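Side-chain contacts in caspase-1 subunit p19/18 (Spodoptera frugiperda, PDB 1M72), which is a cysteine endopeptidase of the caspase family, probably acting in the protease cascade that carries out apoptosis: residues P17-R20 with N21-Y24; F86-Q89 with T90-D94; C229-V232 with A233-E237. All coordinates share one frame; numbering follows the deposited sequence.

Interaction 1 (P17-R20 with N21-Y24); sequences PVDR and NAPY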
loop_
_atom_site.group_PDB
_atom_site.type_symbol
_atom_site.label_atom_id
_atom_site.label_comp_id
_atom_site.label_asym_id
_atom_site.label_seq_id
_atom_site.Cartn_x
_atom_site.Cartn_y
_atom_site.Cartn_z
ATOM N N PRO C 17 22.743 3.354 7.748
ATOM C CA PRO C 17 22.082 4.051 8.869
ATOM C C PRO C 17 21.631 3.151 10.005
ATOM O O PRO C 17 21.287 3.631 11.070
ATOM C CB PRO C 17 20.881 4.713 8.208
ATOM C CG PRO C 17 20.466 3.668 7.242
ATOM C CD PRO C 17 21.820 3.212 6.611
ATOM N N VAL C 18 21.636 1.845 9.774
ATOM C CA VAL C 18 21.170 0.906 10.771
ATOM C C VAL C 18 21.670 -0.476 10.338
ATOM O O VAL C 18 21.878 -0.715 9.138
ATOM C CB VAL C 18 19.626 1.008 10.832
ATOM C CG1 VAL C 18 19.002 0.479 9.542
ATOM C CG2 VAL C 18 19.106 0.338 12.061
ATOM N N ASP C 19 21.892 -1.390 11.278
ATOM C CA ASP C 19 22.422 -2.685 10.871
ATOM C C ASP C 19 21.494 -3.491 9.983
ATOM O O ASP C 19 20.259 -3.356 10.006
ATOM C CB ASP C 19 22.873 -3.515 12.061
ATOM C CG ASP C 19 21.777 -3.766 13.021
ATOM O OD1 ASP C 19 21.287 -2.770 13.614
ATOM O OD2 ASP C 19 21.397 -4.957 13.184
ATOM N N ARG C 20 22.109 -4.354 9.204
ATOM C CA ARG C 20 21.377 -5.105 8.234
ATOM C C ARG C 20 20.040 -5.711 8.629
ATOM O O ARG C 20 19.027 -5.507 7.927
ATOM C CB ARG C 20 22.285 -6.177 7.660
ATOM C CG ARG C 20 21.674 -6.929 6.506
ATOM C CD ARG C 20 22.403 -8.222 6.290
ATOM N NE ARG C 20 21.518 -9.201 5.689
ATOM C CZ ARG C 20 21.701 -9.685 4.479
ATOM N NH1 ARG C 20 22.754 -9.265 3.779
ATOM N NH2 ARG C 20 20.837 -10.558 3.964
ATOM N N ASN C 21 20.022 -6.454 9.735
ATOM C CA ASN C 21 18.806 -7.144 10.175
ATOM C C ASN C 21 17.982 -6.494 11.269
ATOM O O ASN C 21 17.197 -7.165 11.922
ATOM C CB ASN C 21 19.158 -8.554 10.618
ATOM C CG ASN C 21 19.949 -9.292 9.574
ATOM O OD1 ASN C 21 19.511 -9.414 8.432
ATOM N ND2 ASN C 21 21.132 -9.776 9.945
ATOM N N ALA C 22 18.148 -5.200 11.482
ATOM C CA ALA C 22 17.372 -4.557 12.524
ATOM C C ALA C 22 15.870 -4.590 12.203
ATOM O O ALA C 22 15.468 -4.436 11.056
ATOM C CB ALA C 22 17.841 -3.091 12.704
ATOM N N PRO C 23 15.035 -4.883 13.212
ATOM C CA PRO C 23 13.584 -4.900 12.994
ATOM C C PRO C 23 13.066 -3.460 12.899
ATOM O O PRO C 23 12.023 -3.211 12.302
ATOM C CB PRO C 23 13.028 -5.611 14.239
ATOM C CG PRO C 23 14.139 -5.512 15.264
ATOM C CD PRO C 23 15.398 -5.650 14.425
ATOM N N TYR C 24 13.798 -2.504 13.458
ATOM C CA TYR C 24 13.334 -1.106 13.433
ATOM C C TYR C 24 14.252 -0.172 12.679
ATOM O O TYR C 24 15.439 -0.430 12.622
ATOM C CB TYR C 24 13.191 -0.545 14.859
ATOM C CG TYR C 24 12.095 -1.184 15.628
ATOM C CD1 TYR C 24 12.281 -2.425 16.261
ATOM C CD2 TYR C 24 10.831 -0.610 15.641
ATOM C CE1 TYR C 24 11.221 -3.084 16.887
ATOM C CE2 TYR C 24 9.759 -1.254 16.249
ATOM C CZ TYR C 24 9.955 -2.490 16.867
ATOM O OH TYR C 24 8.855 -3.124 17.411
HETATM O O HOH W 1 22.377 -7.307 11.789
#
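At the edge of the R20 guanidinium, in its plane, lies the side-chain oxygen of N21. NE of R20 gives OD1 of N21 a weak hydrogen bond of 3.4 Å, and the amide plane is turned 60° from the guanidinium, so the two groups meet at an edge without stacking. The two side chains run side by side in the same direction. R20 has CG anti to its backbone N (chi1 -173°) and stays extended to NE, which carries the charged end past the short amide of N21. The stronger partner of that end is D235 of the second subunit, which forms a salt bridge with NH2, and a long, flexible arginine suits this reach between subunits.

The backbone beneath is a type I beta turn from D19 to A22. It is closed by a bond of 3.2 Å from A22 N to D19 O that is nearly straight at the hydrogen (172°), although the donor sits well above the carbonyl plane. An aspartate fits the first position: OD2 of D19 accepts a hydrogen bond from a water at 2.9 Å, and the same water accepts from N21 N, bridging side chain and turn. On the apolar side, V18 CG2 meets A22 CB at 3.7 Å; the small methyl of A22 also lies 3.6 Å from D19 OD1.

The turn belongs to the surface loop between strand 14-15 and strand 31-39. V18 O accepts a hydrogen bond from the hydroxyl of Y174, while R261, in the loop after strand 254-257, binds the carbonyl oxygens of R20 and A22. R20 also packs on L234 of the second subunit, in its helix 221-235.

Interaction 2 (F86-Q89 with T90-D94); sequences FIQQ and TAEMD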
loop_
_atom_site.group_PDB
_atom_site.type_symbol
_atom_site.label_atom_id
_atom_site.label_comp_id
_atom_site.label_asym_id
_atom_site.label_seq_id
_atom_site.Cartn_x
_atom_site.Cartn_y
_atom_site.Cartn_z
ATOM N N PHE C 86 11.663 22.845 -5.489
ATOM C CA PHE C 86 11.918 22.607 -4.083
ATOM C C PHE C 86 12.112 21.111 -3.778
ATOM O O PHE C 86 12.872 20.759 -2.890
ATOM C CB PHE C 86 10.789 23.183 -3.239
ATOM C CG PHE C 86 10.831 24.693 -3.123
ATOM C CD1 PHE C 86 11.892 25.331 -2.460
ATOM C CD2 PHE C 86 9.805 25.488 -3.654
ATOM C CE1 PHE C 86 11.913 26.737 -2.327
ATOM C CE2 PHE C 86 9.823 26.897 -3.530
ATOM C CZ PHE C 86 10.869 27.516 -2.869
ATOM N N ILE C 87 11.430 20.245 -4.520
ATOM C CA ILE C 87 11.548 18.814 -4.336
ATOM C C ILE C 87 12.963 18.403 -4.715
ATOM O O ILE C 87 13.619 17.683 -3.979
ATOM C CB ILE C 87 10.509 18.061 -5.215
ATOM C CG1 ILE C 87 9.121 18.147 -4.569
ATOM C CG2 ILE C 87 10.910 16.606 -5.421
ATOM C CD1 ILE C 87 8.936 17.197 -3.437
ATOM N N GLN C 88 13.435 18.863 -5.867
ATOM C CA GLN C 88 14.773 18.531 -6.305
ATOM C C GLN C 88 15.820 19.062 -5.325
ATOM O O GLN C 88 16.766 18.369 -4.980
ATOM C CB GLN C 88 15.035 19.090 -7.703
ATOM C CG GLN C 88 14.156 18.506 -8.791
ATOM C CD GLN C 88 14.881 18.389 -10.138
ATOM O OE1 GLN C 88 16.099 18.185 -10.184
ATOM N NE2 GLN C 88 14.128 18.488 -11.242
ATOM N N GLN C 89 15.640 20.278 -4.849
ATOM C CA GLN C 89 16.626 20.834 -3.943
ATOM C C GLN C 89 16.639 20.045 -2.641
ATOM O O GLN C 89 17.679 19.870 -1.995
ATOM C CB GLN C 89 16.315 22.287 -3.650
ATOM C CG GLN C 89 16.051 23.138 -4.868
ATOM C CD GLN C 89 15.833 24.591 -4.477
ATOM O OE1 GLN C 89 15.156 24.880 -3.476
ATOM N NE2 GLN C 89 16.407 25.517 -5.256
ATOM N N THR C 90 15.465 19.574 -2.249
ATOM C CA THR C 90 15.370 18.797 -1.043
ATOM C C THR C 90 16.116 17.478 -1.283
ATOM O O THR C 90 16.867 17.012 -0.414
ATOM C CB THR C 90 13.913 18.495 -0.703
ATOM O OG1 THR C 90 13.271 19.697 -0.277
ATOM C CG2 THR C 90 13.834 17.469 0.402
ATOM N N ALA C 91 15.920 16.897 -2.469
ATOM C CA ALA C 91 16.562 15.627 -2.802
ATOM C C ALA C 91 18.071 15.769 -2.950
ATOM O O ALA C 91 18.807 14.776 -2.948
ATOM C CB ALA C 91 15.987 15.063 -4.070
ATOM N N GLU C 92 18.506 17.016 -3.045
ATOM C CA GLU C 92 19.893 17.352 -3.245
ATOM C C GLU C 92 20.579 17.712 -1.950
ATOM O O GLU C 92 21.788 17.820 -1.914
ATOM C CB GLU C 92 19.996 18.519 -4.249
ATOM C CG GLU C 92 20.256 18.079 -5.701
ATOM C CD GLU C 92 19.822 19.103 -6.748
ATOM O OE1 GLU C 92 19.945 20.338 -6.511
ATOM O OE2 GLU C 92 19.364 18.657 -7.833
ATOM N N MET C 93 19.816 17.890 -0.880
ATOM C CA MET C 93 20.431 18.237 0.391
ATOM C C MET C 93 21.112 17.035 1.045
ATOM O O MET C 93 20.984 15.900 0.599
ATOM C CB MET C 93 19.370 18.810 1.318
ATOM C CG MET C 93 18.644 19.986 0.690
ATOM S SD MET C 93 17.492 20.673 1.810
ATOM C CE MET C 93 17.842 22.512 1.659
ATOM N N ASP C 94 21.843 17.291 2.109
ATOM C CA ASP C 94 22.525 16.225 2.810
ATOM C C ASP C 94 21.665 15.781 3.995
ATOM O O ASP C 94 21.533 16.494 4.987
ATOM C CB ASP C 94 23.895 16.729 3.274
ATOM C CG ASP C 94 24.660 15.694 4.074
ATOM O OD1 ASP C 94 24.167 14.560 4.281
ATOM O OD2 ASP C 94 25.769 16.035 4.505
#
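T90 N reaches back four residues to F86 O at 2.9 Å, and A91 N does the same to I87 O, the regular i to i-4 pattern of an alpha helix. The hydroxyl of T90 adds a second grip on the same acceptor: OG1 donates to F86 O at 2.8 Å, coming from the face of the carbonyl plane opposite to T90 N. With chi1 at -71°, OG1 lies beside the backbone N and faces the preceding turn. Threonine thus satisfies its buried hydroxyl within the helix while packing on M34 and I36.

These residues form the last turns of helix 80-92, one of the helices flanking the central sheet of the caspase fold. I87, branched and apolar, packs on F38 of strand 31-39, and A91 is small enough to lie close against F130. On the exposed side, Q88 and E92 run alongside each other. Their planes are 82° apart, with Q88 OE1 and E92 OE2, two oxygens that merely lie near each other, at 4.1 Å; Q88 NE2 is hydrogen-bonded to N84 OD1, one turn earlier. E92 CB approaches Q88 O at 3.3 Å. Where the helix gives out, M93 N bonds to T90 O.

Interaction 3 (C229-V232 with A233-E237); sequences CQKV and ALDFE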
loop_
_atom_site.group_PDB
_atom_site.type_symbol
_atom_site.label_atom_id
_atom_site.label_comp_id
_atom_site.label_asym_id
_atom_site.label_seq_id
_atom_site.Cartn_x
_atom_site.Cartn_y
_atom_site.Cartn_z
ATOM N N CYS C 229 -7.111 4.651 9.182
ATOM C CA CYS C 229 -8.087 4.139 8.204
ATOM C C CYS C 229 -9.429 3.814 8.862
ATOM O O CYS C 229 -10.520 4.051 8.311
ATOM C CB CYS C 229 -7.548 2.881 7.490
ATOM S SG CYS C 229 -6.212 3.220 6.290
ATOM N N GLN C 230 -9.333 3.280 10.068
ATOM C CA GLN C 230 -10.508 2.942 10.841
ATOM C C GLN C 230 -11.282 4.200 11.170
ATOM O O GLN C 230 -12.492 4.288 10.982
ATOM C CB GLN C 230 -10.098 2.211 12.125
ATOM C CG GLN C 230 -11.282 1.651 12.850
ATOM C CD GLN C 230 -10.932 0.909 14.127
ATOM O OE1 GLN C 230 -10.228 -0.144 14.120
ATOM N NE2 GLN C 230 -11.438 1.439 15.249
ATOM N N LYS C 231 -10.574 5.195 11.646
ATOM C CA LYS C 231 -11.221 6.429 11.990
ATOM C C LYS C 231 -11.941 7.000 10.747
ATOM O O LYS C 231 -13.157 7.300 10.803
ATOM C CB LYS C 231 -10.167 7.387 12.535
ATOM C CG LYS C 231 -10.694 8.606 13.223
ATOM C CD LYS C 231 -10.712 8.433 14.753
ATOM C CE LYS C 231 -9.311 8.064 15.301
ATOM N NZ LYS C 231 -8.266 8.952 14.730
ATOM N N VAL C 232 -11.205 7.159 9.638
ATOM C CA VAL C 232 -11.789 7.692 8.396
ATOM C C VAL C 232 -12.980 6.829 7.935
ATOM O O VAL C 232 -13.998 7.342 7.508
ATOM C CB VAL C 232 -10.740 7.735 7.204
ATOM C CG1 VAL C 232 -11.461 8.067 5.871
ATOM C CG2 VAL C 232 -9.614 8.787 7.493
ATOM N N ALA C 233 -12.851 5.516 8.060
ATOM C CA ALA C 233 -13.886 4.596 7.602
ATOM C C ALA C 233 -15.125 4.579 8.428
ATOM O O ALA C 233 -16.206 4.305 7.886
ATOM C CB ALA C 233 -13.335 3.117 7.533
ATOM N N LEU C 234 -14.961 4.773 9.746
ATOM C CA LEU C 234 -16.106 4.732 10.669
ATOM C C LEU C 234 -16.710 6.040 11.130
ATOM O O LEU C 234 -17.931 6.170 11.157
ATOM C CB LEU C 234 -15.762 3.929 11.921
ATOM C CG LEU C 234 -15.234 2.513 11.724
ATOM C CD1 LEU C 234 -14.903 1.932 13.096
ATOM C CD2 LEU C 234 -16.249 1.660 11.008
ATOM N N ASP C 235 -15.876 7.005 11.494
ATOM C CA ASP C 235 -16.381 8.267 12.026
ATOM C C ASP C 235 -16.756 9.375 11.049
ATOM O O ASP C 235 -17.080 10.486 11.458
ATOM C CB ASP C 235 -15.369 8.810 13.022
ATOM C CG ASP C 235 -14.961 7.775 14.068
ATOM O OD1 ASP C 235 -15.743 6.839 14.372
ATOM O OD2 ASP C 235 -13.833 7.914 14.606
ATOM N N PHE C 236 -16.684 9.098 9.756
ATOM C CA PHE C 236 -17.030 10.109 8.794
ATOM C C PHE C 236 -18.010 9.553 7.814
ATOM O O PHE C 236 -17.964 8.371 7.454
ATOM C CB PHE C 236 -15.794 10.592 8.030
ATOM C CG PHE C 236 -14.809 11.334 8.883
ATOM C CD1 PHE C 236 -14.903 12.717 9.035
ATOM C CD2 PHE C 236 -13.804 10.656 9.534
ATOM C CE1 PHE C 236 -13.997 13.409 9.825
ATOM C CE2 PHE C 236 -12.888 11.335 10.332
ATOM C CZ PHE C 236 -12.980 12.709 10.480
ATOM N N GLU C 237 -18.914 10.434 7.420
ATOM C CA GLU C 237 -19.907 10.148 6.427
ATOM C C GLU C 237 -20.306 11.516 5.876
ATOM O O GLU C 237 -20.503 12.491 6.628
ATOM C CB GLU C 237 -21.086 9.421 7.021
ATOM C CG GLU C 237 -22.033 8.967 5.946
ATOM C CD GLU C 237 -23.244 8.330 6.548
ATOM O OE1 GLU C 237 -23.422 7.095 6.421
ATOM O OE2 GLU C 237 -24.009 9.083 7.183
#
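K231 sends CG away from the backbone N, beside the carbonyl carbon (chi1 -167°), then bends at each later torsion, starting with chi2 at 98°. D235, one turn on, has CG beside its own backbone N (chi1 -51°), which turns the carboxylate back along the helix. The two side chains cross, and OD2 of D235 touches the lysine's aliphatic stem, 3.2 Å from K231 CD. They are not a salt bridge: K231 NZ stays 5.7 Å from D235 OD2, curled toward E211 of helix 203-215, while OD1 of D235 pairs with R20 of the second subunit. Lysine suits this place because its methylenes can lie against one acid while its tip serves another.

Q230 and L234 repeat the i, i+4 spacing. Q230 CG meets L234 CD1 at 3.6 Å, an apolar contact made by the glutamine's stem, and L234 goes on to pack against Y174 of the second subunit. The backbone below is helical, with A233 N bonded to C229 O and D235 N to K231 O, each at 2.8 Å. The small A233 sets its CB 3.1 Å from C229 O. Beyond, F236 brings its ring edge to K231 O, with CD2 at 3.6 Å, and stacks on W203, a place suited to a flat apolar group. K250 binds the carbonyl oxygens of A233 and F236 through NZ.

This is the C-terminal end of helix 221-235, which lies beside helix 203-215 in the small-subunit part of the caspase fold; here it also meets the partner heterodimer in the tetramer.

How the interactions relate
From the N terminus, interaction 1 tightens a turn in the loop before strand 31-39. Interaction 2 follows on helix 80-92, packed against that strand, and interaction 3 comes late, where helix 221-235 runs out beside helix 203-215. Each joins adjoining segments and closes no larger loop; the three follow in series, neither nested nor crossing. Interactions 2 and 3 lie on opposite sides of the chain's centre, their own centres 35 Å apart. Interactions 1 and 3 do not touch within one chain, their nearest atoms being about 19 Å apart, but they meet across the dimer: residues 17-24 of one copy pack on residues 229-237 of the other.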